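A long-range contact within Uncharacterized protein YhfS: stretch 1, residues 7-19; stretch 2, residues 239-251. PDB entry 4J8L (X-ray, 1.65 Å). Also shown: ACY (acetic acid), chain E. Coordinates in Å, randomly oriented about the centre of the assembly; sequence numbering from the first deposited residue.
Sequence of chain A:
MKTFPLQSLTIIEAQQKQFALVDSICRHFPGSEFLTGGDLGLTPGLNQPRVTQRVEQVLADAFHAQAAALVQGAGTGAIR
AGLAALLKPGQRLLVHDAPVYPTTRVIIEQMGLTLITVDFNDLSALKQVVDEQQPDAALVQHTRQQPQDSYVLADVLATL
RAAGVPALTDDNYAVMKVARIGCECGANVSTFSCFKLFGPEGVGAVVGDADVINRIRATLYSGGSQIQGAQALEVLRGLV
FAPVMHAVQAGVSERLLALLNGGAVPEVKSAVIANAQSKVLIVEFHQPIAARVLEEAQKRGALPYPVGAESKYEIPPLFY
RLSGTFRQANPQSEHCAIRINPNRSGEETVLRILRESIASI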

ATOM      1  N   GLN A   7       1.061  -9.016   8.895  1.00 21.51           N
ATOM      2  CA  GLN A   7       1.149 -10.463   8.743  1.00 19.05           C
ATOM      3  C   GLN A   7       1.028 -10.876   7.274  1.00 20.52           C
ATOM      4  O   GLN A   7      -0.029 -10.702   6.662  1.00 21.25           O
ATOM      5  CB  GLN A   7       0.038 -11.124   9.570  1.00 22.90           C
ATOM      6  CG  GLN A   7      -0.001 -12.644   9.477  1.00 27.15           C
ATOM      7  CD  GLN A   7       1.206 -13.306  10.110  1.00 44.50           C
ATOM      8  OE1 GLN A   7       1.902 -14.094   9.467  1.00 56.86           O
ATOM      9  NE2 GLN A   7       1.454 -13.000  11.379  1.00 46.04           N
ATOM     10  N   SER A   8       2.106 -11.434   6.717  1.00 19.40           N
ATOM     11  CA  SER A   8       2.133 -11.828   5.310  1.00 17.54           C
ATOM     12  C   SER A   8       1.272 -13.059   5.044  1.00 19.11           C
ATOM     13  O   SER A   8       1.130 -13.932   5.901  1.00 22.63           O
ATOM     14  CB  SER A   8       3.567 -12.147   4.874  1.00 19.49           C
ATOM     15  OG  SER A   8       4.442 -11.050   5.079  1.00 20.19           O
ATOM     16  N   LEU A   9       0.714 -13.131   3.842  1.00 18.61           N
ATOM     17  CA  LEU A   9       0.021 -14.338   3.412  1.00 20.09           C
ATOM     18  C   LEU A   9       1.019 -15.443   3.109  1.00 19.36           C
ATOM     19  O   LEU A   9       2.111 -15.189   2.582  1.00 20.67           O
ATOM     20  CB  LEU A   9      -0.829 -14.067   2.164  1.00 17.48           C
ATOM     21  CG  LEU A   9      -1.915 -12.993   2.318  1.00 20.07           C
ATOM     22  CD1 LEU A   9      -2.666 -12.804   1.006  1.00 23.58           C
ATOM     23  CD2 LEU A   9      -2.880 -13.348   3.442  1.00 20.80           C
ATOM     24  N   THR A  10       0.640 -16.679   3.416  1.00 19.90           N
ATOM     25  CA  THR A  10       1.412 -17.825   2.960  1.00 19.99           C
ATOM     26  C   THR A  10       1.145 -18.034   1.471  1.00 18.64           C
ATOM     27  O   THR A  10       0.230 -17.438   0.905  1.00 18.57           O
ATOM     28  CB  THR A  10       1.008 -19.109   3.691  1.00 24.36           C
ATOM     29  OG1 THR A  10      -0.331 -19.455   3.316  1.00 23.46           O
ATOM     30  CG2 THR A  10       1.097 -18.929   5.205  1.00 23.11           C
ATOM     31  N   ILE A  11       1.940 -18.888   0.846  1.00 20.08           N
ATOM     32  CA  ILE A  11       1.731 -19.217  -0.560  1.00 19.72           C
ATOM     33  C   ILE A  11       0.337 -19.822  -0.783  1.00 19.69           C
ATOM     34  O   ILE A  11      -0.338 -19.481  -1.758  1.00 19.97           O
ATOM     35  CB  ILE A  11       2.848 -20.153  -1.103  1.00 22.21           C
ATOM     36  CG1 ILE A  11       2.649 -20.412  -2.594  1.00 28.39           C
ATOM     37  CG2 ILE A  11       2.915 -21.469  -0.321  1.00 33.77           C
ATOM     38  CD1 ILE A  11       2.778 -19.161  -3.413  1.00 34.76           C
ATOM     39  N   ILE A  12      -0.095 -20.694   0.127  1.00 22.14           N
ATOM     40  CA  ILE A  12      -1.425 -21.291   0.019  1.00 23.24           C
ATOM     41  C   ILE A  12      -2.512 -20.229   0.147  1.00 20.56           C
ATOM     42  O   ILE A  12      -3.443 -20.206  -0.656  1.00 19.42           O
ATOM     43  CB  ILE A  12      -1.677 -22.382   1.075  1.00 31.32           C
ATOM     44  CG1 ILE A  12      -0.640 -23.500   0.962  1.00 40.66           C
ATOM     45  CG2 ILE A  12      -3.077 -22.952   0.916  1.00 29.47           C
ATOM     46  CD1 ILE A  12      -0.494 -24.049  -0.415  1.00 40.34           C
ATOM     47  N   GLU A  13      -2.399 -19.356   1.153  1.00 20.57           N
ATOM     48  CA  GLU A  13      -3.380 -18.278   1.312  1.00 18.05           C
ATOM     49  C   GLU A  13      -3.410 -17.352   0.093  1.00 18.65           C
ATOM     50  O   GLU A  13      -4.475 -16.902  -0.345  1.00 17.35           O
ATOM     51  CB  GLU A  13      -3.114 -17.472   2.597  1.00 19.03           C
ATOM     52  CG  GLU A  13      -3.417 -18.244   3.868  1.00 25.44           C
ATOM     53  CD  GLU A  13      -2.827 -17.600   5.098  1.00 27.98           C
ATOM     54  OE1 GLU A  13      -1.812 -16.874   4.978  1.00 23.21           O
ATOM     55  OE2 GLU A  13      -3.384 -17.818   6.192  1.00 31.53           O
ATOM     56  N   ALA A  14      -2.234 -17.071  -0.457  1.00 17.70           N
ATOM     57  CA  ALA A  14      -2.115 -16.198  -1.611  1.00 16.02           C
ATOM     58  C   ALA A  14      -2.782 -16.796  -2.848  1.00 14.79           C
ATOM     59  O   ALA A  14      -3.438 -16.076  -3.592  1.00 16.28           O
ATOM     60  CB  ALA A  14      -0.637 -15.875  -1.897  1.00 15.81           C
ATOM     61  N   GLN A  15      -2.615 -18.104  -3.058  1.00 16.65           N
ATOM     62  CA  GLN A  15      -3.280 -18.788  -4.170  1.00 17.76           C
ATOM     63  C   GLN A  15      -4.786 -18.620  -4.055  1.00 16.19           C
ATOM     64  O   GLN A  15      -5.480 -18.397  -5.046  1.00 19.48           O
ATOM     65  CB  GLN A  15      -2.983 -20.288  -4.167  1.00 19.96           C
ATOM     66  CG  GLN A  15      -1.574 -20.683  -4.518  1.00 24.59           C
ATOM     67  CD  GLN A  15      -1.452 -22.190  -4.708  1.00 28.37           C
ATOM     68  OE1 GLN A  15      -0.783 -22.654  -5.620  1.00 31.00           O
ATOM     69  NE2 GLN A  15      -2.115 -22.956  -3.844  1.00 42.37           N
ATOM     70  N   GLN A  16      -5.294 -18.761  -2.837  1.00 18.18           N
ATOM     71  CA  GLN A  16      -6.734 -18.667  -2.625  1.00 22.16           C
ATOM     72  C   GLN A  16      -7.255 -17.274  -2.961  1.00 20.18           C
ATOM     73  O   GLN A  16      -8.342 -17.136  -3.512  1.00 20.19           O
ATOM     74  CB  GLN A  16      -7.112 -19.081  -1.203  1.00 18.24           C
ATOM     75  CG  GLN A  16      -6.894 -20.569  -0.943  1.00 26.39           C
ATOM     76  CD  GLN A  16      -7.700 -21.448  -1.888  1.00 37.20           C
ATOM     77  OE1 GLN A  16      -8.866 -21.171  -2.172  1.00 40.91           O
ATOM     78  NE2 GLN A  16      -7.077 -22.513  -2.381  1.00 37.21           N
ATOM     79  N   LYS A  17      -6.471 -16.244  -2.656  1.00 18.61           N
ATOM     80  CA  LYS A  17      -6.854 -14.884  -3.027  1.00 17.73           C
ATOM     81  C   LYS A  17      -6.824 -14.701  -4.537  1.00 16.78           C
ATOM     82  O   LYS A  17      -7.708 -14.050  -5.109  1.00 18.18           O
ATOM     83  CB  LYS A  17      -5.955 -13.838  -2.354  1.00 23.88           C
ATOM     84  CG  LYS A  17      -6.327 -13.588  -0.912  1.00 31.81           C
ATOM     85  CD  LYS A  17      -5.931 -12.196  -0.458  1.00 33.45           C
ATOM     86  CE  LYS A  17      -6.328 -11.991   0.988  1.00 28.13           C
ATOM     87  NZ  LYS A  17      -7.803 -11.994   1.209  1.00 26.13           N
ATOM     88  N   GLN A  18      -5.809 -15.279  -5.173  1.00 13.41           N
ATOM     89  CA  GLN A  18      -5.700 -15.236  -6.627  1.00 12.23           C
ATOM     90  C   GLN A  18      -6.937 -15.907  -7.229  1.00 14.19           C
ATOM     91  O   GLN A  18      -7.591 -15.341  -8.109  1.00 14.61           O
ATOM     92  CB  GLN A  18      -4.446 -15.965  -7.105  1.00 14.95           C
ATOM     93  CG  GLN A  18      -4.343 -16.062  -8.627  1.00 13.09           C
ATOM     94  CD  GLN A  18      -3.195 -16.949  -9.062  1.00 18.23           C
ATOM     95  OE1 GLN A  18      -2.116 -16.912  -8.466  1.00 17.69           O
ATOM     96  NE2 GLN A  18      -3.419 -17.770 -10.091  1.00 14.75           N
ATOM     97  N   PHE A  19      -7.250 -17.103  -6.745  1.00 15.27           N
ATOM     98  CA  PHE A  19      -8.358 -17.877  -7.318  1.00 15.89           C
ATOM     99  C   PHE A  19      -9.678 -17.137  -7.125  1.00 17.01           C
ATOM    100  O   PHE A  19     -10.532 -17.136  -8.014  1.00 17.91           O
ATOM    101  CB  PHE A  19      -8.451 -19.277  -6.700  1.00 19.35           C
ATOM    102  CG  PHE A  19      -7.207 -20.123  -6.879  1.00 19.17           C
ATOM    103  CD1 PHE A  19      -6.328 -19.894  -7.933  1.00 16.43           C
ATOM    104  CD2 PHE A  19      -6.928 -21.151  -5.985  1.00 18.00           C
ATOM    105  CE1 PHE A  19      -5.198 -20.683  -8.087  1.00 17.21           C
ATOM    106  CE2 PHE A  19      -5.795 -21.937  -6.130  1.00 19.18           C
ATOM    107  CZ  PHE A  19      -4.928 -21.693  -7.182  1.00 18.42           C
ATOM    108  N   LEU A 239      -3.234  -7.403 -10.530  1.00 15.49           N
ATOM    109  CA  LEU A 239      -3.787  -7.864  -9.273  1.00 14.01           C
ATOM    110  C   LEU A 239      -3.828  -9.383  -9.173  1.00 15.65           C
ATOM    111  O   LEU A 239      -3.656  -9.929  -8.090  1.00 16.94           O
ATOM    112  CB  LEU A 239      -5.188  -7.288  -9.104  1.00 18.66           C
ATOM    113  CG  LEU A 239      -5.694  -6.905  -7.721  1.00 31.07           C
ATOM    114  CD1 LEU A 239      -4.719  -6.023  -6.952  1.00 23.48           C
ATOM    115  CD2 LEU A 239      -6.990  -6.171  -7.928  1.00 29.45           C
ATOM    116  N   VAL A 240      -4.087 -10.067 -10.289  1.00 14.50           N
ATOM    117  CA  VAL A 240      -4.083 -11.532 -10.302  1.00 13.90           C
ATOM    118  C   VAL A 240      -2.692 -12.092  -9.982  1.00 16.15           C
ATOM    119  O   VAL A 240      -2.566 -13.120  -9.303  1.00 17.32           O
ATOM    120  CB  VAL A 240      -4.587 -12.097 -11.657  1.00 15.46           C
ATOM    121  CG1 VAL A 240      -4.353 -13.589 -11.757  1.00 17.51           C
ATOM    122  CG2 VAL A 240      -6.084 -11.783 -11.835  1.00 17.24           C
ATOM    123  N   PHE A 241      -1.649 -11.414 -10.462  1.00 16.71           N
ATOM    124  CA  PHE A 241      -0.263 -11.842 -10.220  1.00 16.23           C
ATOM    125  C   PHE A 241       0.204 -11.455  -8.798  1.00 14.56           C
ATOM    126  O   PHE A 241       1.137 -12.039  -8.255  1.00 16.40           O
ATOM    127  CB  PHE A 241       0.690 -11.151 -11.210  1.00 18.36           C
ATOM    128  CG  PHE A 241       0.774 -11.792 -12.576  1.00 25.46           C
ATOM    129  CD1 PHE A 241       1.022 -13.145 -12.722  1.00 22.00           C
ATOM    130  CD2 PHE A 241       0.670 -11.010 -13.718  1.00 37.04           C
ATOM    131  CE1 PHE A 241       1.124 -13.719 -13.985  1.00 27.89           C
ATOM    132  CE2 PHE A 241       0.773 -11.576 -14.981  1.00 38.94           C
ATOM    133  CZ  PHE A 241       0.994 -12.938 -15.110  1.00 32.68           C
ATOM    134  N   ALA A 242      -0.434 -10.456  -8.202  1.00 12.74           N
ATOM    135  CA  ALA A 242       0.095  -9.868  -6.966  1.00 14.62           C
ATOM    136  C   ALA A 242       0.221 -10.800  -5.746  1.00 13.37           C
ATOM    137  O   ALA A 242       1.292 -10.846  -5.130  1.00 16.35           O
ATOM    138  CB  ALA A 242      -0.650  -8.574  -6.605  1.00 15.28           C
ATOM    139  N   PRO A 243      -0.847 -11.537  -5.388  1.00 15.11           N
ATOM    140  CA  PRO A 243      -0.725 -12.240  -4.108  1.00 16.83           C
ATOM    141  C   PRO A 243       0.353 -13.319  -4.093  1.00 16.72           C
ATOM    142  O   PRO A 243       1.162 -13.332  -3.162  1.00 15.86           O
ATOM    143  CB  PRO A 243      -2.138 -12.804  -3.852  1.00 17.33           C
ATOM    144  CG  PRO A 243      -2.849 -12.731  -5.156  1.00 17.98           C
ATOM    145  CD  PRO A 243      -2.209 -11.625  -5.946  1.00 13.61           C
ATOM    146  N   VAL A 244       0.409 -14.179  -5.108  1.00 14.36           N
ATOM    147  CA  VAL A 244       1.398 -15.247  -5.080  1.00 14.23           C
ATOM    148  C   VAL A 244       2.827 -14.701  -5.182  1.00 14.23           C
ATOM    149  O   VAL A 244       3.720 -15.168  -4.470  1.00 16.88           O
ATOM    150  CB  VAL A 244       1.121 -16.319  -6.166  1.00 15.90           C
ATOM    151  CG1 VAL A 244       2.310 -17.250  -6.337  1.00 20.68           C
ATOM    152  CG2 VAL A 244      -0.127 -17.120  -5.809  1.00 17.78           C
HETATM  153  N   MSE A 245       3.041 -13.706  -6.041  1.00 14.14           N
HETATM  154  CA  MSE A 245       4.398 -13.176  -6.199  1.00 13.84           C
HETATM  155  C   MSE A 245       4.856 -12.492  -4.916  1.00 14.58           C
HETATM  156  O   MSE A 245       6.023 -12.585  -4.538  1.00 13.92           O
HETATM  157  CB  MSE A 245       4.506 -12.266  -7.418  1.00 14.15           C
HETATM  158  CG  MSE A 245       4.032 -12.981  -8.701  1.00 15.21           C
HETATM  159 SE   MSE A 245       5.145 -14.512  -9.221  0.75 24.97          SE
HETATM  160  CE  MSE A 245       6.735 -13.447  -9.237  1.00 14.29           C
ATOM    161  N   HIS A 246       3.933 -11.856  -4.209  1.00 14.61           N
ATOM    162  CA  HIS A 246       4.316 -11.276  -2.936  1.00 15.09           C
ATOM    163  C   HIS A 246       4.517 -12.302  -1.825  1.00 16.99           C
ATOM    164  O   HIS A 246       5.342 -12.093  -0.938  1.00 16.54           O
ATOM    165  CB  HIS A 246       3.367 -10.139  -2.542  1.00 16.15           C
ATOM    166  CG  HIS A 246       3.669  -8.868  -3.261  1.00 16.99           C
ATOM    167  ND1 HIS A 246       4.775  -8.099  -2.960  1.00 17.56           N
ATOM    168  CD2 HIS A 246       3.062  -8.263  -4.310  1.00 14.94           C
ATOM    169  CE1 HIS A 246       4.815  -7.057  -3.772  1.00 17.45           C
ATOM    170  NE2 HIS A 246       3.783  -7.130  -4.597  1.00 13.56           N
ATOM    171  N   ALA A 247       3.793 -13.416  -1.878  1.00 15.25           N
ATOM    172  CA  ALA A 247       3.997 -14.472  -0.894  1.00 13.92           C
ATOM    173  C   ALA A 247       5.374 -15.072  -1.112  1.00 15.31           C
ATOM    174  O   ALA A 247       6.057 -15.433  -0.162  1.00 16.26           O
ATOM    175  CB  ALA A 247       2.933 -15.536  -1.007  1.00 16.25           C
ATOM    176  N   VAL A 248       5.780 -15.176  -2.372  1.00 14.82           N
ATOM    177  CA  VAL A 248       7.121 -15.663  -2.676  1.00 12.56           C
ATOM    178  C   VAL A 248       8.139 -14.692  -2.062  1.00 16.02           C
ATOM    179  O   VAL A 248       9.116 -15.114  -1.437  1.00 18.19           O
ATOM    180  CB  VAL A 248       7.347 -15.781  -4.199  1.00 14.66           C
ATOM    181  CG1 VAL A 248       8.830 -16.021  -4.510  1.00 14.98           C
ATOM    182  CG2 VAL A 248       6.506 -16.918  -4.783  1.00 17.94           C
ATOM    183  N   GLN A 249       7.884 -13.398  -2.219  1.00 13.15           N
ATOM    184  CA  GLN A 249       8.792 -12.372  -1.700  1.00 14.81           C
ATOM    185  C   GLN A 249       8.851 -12.415  -0.178  1.00 14.48           C
ATOM    186  O   GLN A 249       9.922 -12.234   0.419  1.00 16.63           O
ATOM    187  CB  GLN A 249       8.373 -10.970  -2.156  1.00 14.03           C
ATOM    188  CG  GLN A 249       9.248  -9.858  -1.564  1.00 15.47           C
ATOM    189  CD  GLN A 249       8.768  -8.463  -1.906  1.00 19.85           C
ATOM    190  OE1 GLN A 249       8.298  -8.205  -3.010  1.00 18.09           O
ATOM    191  NE2 GLN A 249       8.904  -7.544  -0.956  1.00 23.94           N
ATOM    192  N   ALA A 250       7.701 -12.631   0.453  1.00 16.95           N
ATOM    193  CA  ALA A 250       7.646 -12.677   1.913  1.00 18.60           C
ATOM    194  C   ALA A 250       8.514 -13.815   2.435  1.00 19.28           C
ATOM    195  O   ALA A 250       9.191 -13.669   3.453  1.00 17.72           O
ATOM    196  CB  ALA A 250       6.210 -12.821   2.404  1.00 18.63           C
ATOM    197  N   GLY A 251       8.497 -14.940   1.725  1.00 17.14           N
ATOM    198  CA  GLY A 251       9.348 -16.068   2.053  1.00 19.33           C
ATOM    199  C   GLY A 251      10.825 -15.742   1.914  1.00 18.48           C
ATOM    200  O   GLY A 251      11.640 -16.125   2.766  1.00 18.87           O
TER
HETATM  201  C   ACY E 404       3.686  -8.052   3.598  1.00 24.43           C
HETATM  202  O   ACY E 404       3.995  -6.970   3.050  1.00 27.72           O
HETATM  203  OXT ACY E 404       4.272  -9.142   3.366  1.00 27.49           O
HETATM  204  CH3 ACY E 404       2.543  -8.039   4.574  1.00 18.18           C
HETATM  205  O   HOH W   1       4.712 -16.042   2.436  1.00 28.16           O
HETATM  206  O   HOH W   2      -1.152 -14.536  -7.517  1.00 15.47           O

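Two helices, far apart in sequence, lie side by side in almost perfectly antiparallel fashion: their N-to-C directions differ by 177°, and the axes approach to 7.8 Å. At this spacing two of the register positions are alanines, Ala 14 and Ala 247, each facing the other helix. The CA of Ala 14 is 4.9 Å from the CA of Pro 243, and the CA of Ile 11 is 5.3 Å from the CA of Ala 247. Toward one end the CA atoms of Gln 18 and Val 240 pair at 5.5 Å; toward the other, Ser 8 and Ala 250 have CA atoms 6.5 Å apart, where the first stretch is still an extended lead-in to its helix.

That helix starts with a reciprocal cap. Thr 10 occupies the N-cap position, its OG1 accepting from Glu 13 N at 3.0 Å, while Thr 10 N donates to Glu 13 OE1 at 2.9 Å. Thr 10 points its CB away from the partner, and the contact it makes is through its backbone O, 3.8 Å from Ala 247 CB. The second helix is kinked where the nitrogens of Pro 243 and Val 244 lack a bond to the preceding turn. Proline has no amide hydrogen to give; Val 244 N has one, and a water accepts it at 2.9 Å. The same water donates to Val 240 O and to Gln 18 OE1, each at 2.7 Å, so the opened turn is bridged and tied to the opposing helix at once.

No direct hydrogen bond joins the stretches, and the dry part of the contact rests on packing. Ala 14 is its buried centre. The CB of Ala 14 points toward the second helix and lies 3.4 Å from Pro 243 O, 3.9 Å from Pro 243 CB and 3.7 Å from Ala 247 CB, so a single methyl touches both backbone and side chains. Ala 247 answers in kind: its CB also reaches Leu 9 O at 3.7 Å and the CA of Ile 11 at 3.9 Å.

Beside this alanine seam, Val 244 acts as a knob, seated among Ile 11, Ala 14, Gln 15 and Gln 18. Val 244 CG1 meets Ile 11 CD1 at 3.5 Å, while Val 244 CG2 lies 4.1 Å from Ala 14 CB and 3.3 Å from Gln 18 OE1. Ile 11 sets out sideways, but its end comes nearer, which brings CD1 onto the valine. Gln 18, extended with chi1 and chi2 both t, lays its aliphatic part along the second helix: CG is 3.5 Å from Val 240 O, and CB is 4.1 Å from Pro 243 CG. Thus one long polar residue packs with its methylenes and engages water with its amide oxygen.

At the far end, Ser 8 OG lies 3.7 Å from Ala 250 CB and donates to OXT of an acetic acid at 2.6 Å. A second water donates to Leu 9 O at 2.7 Å and to Ala 247 O at 3.0 Å, linking the two backbones.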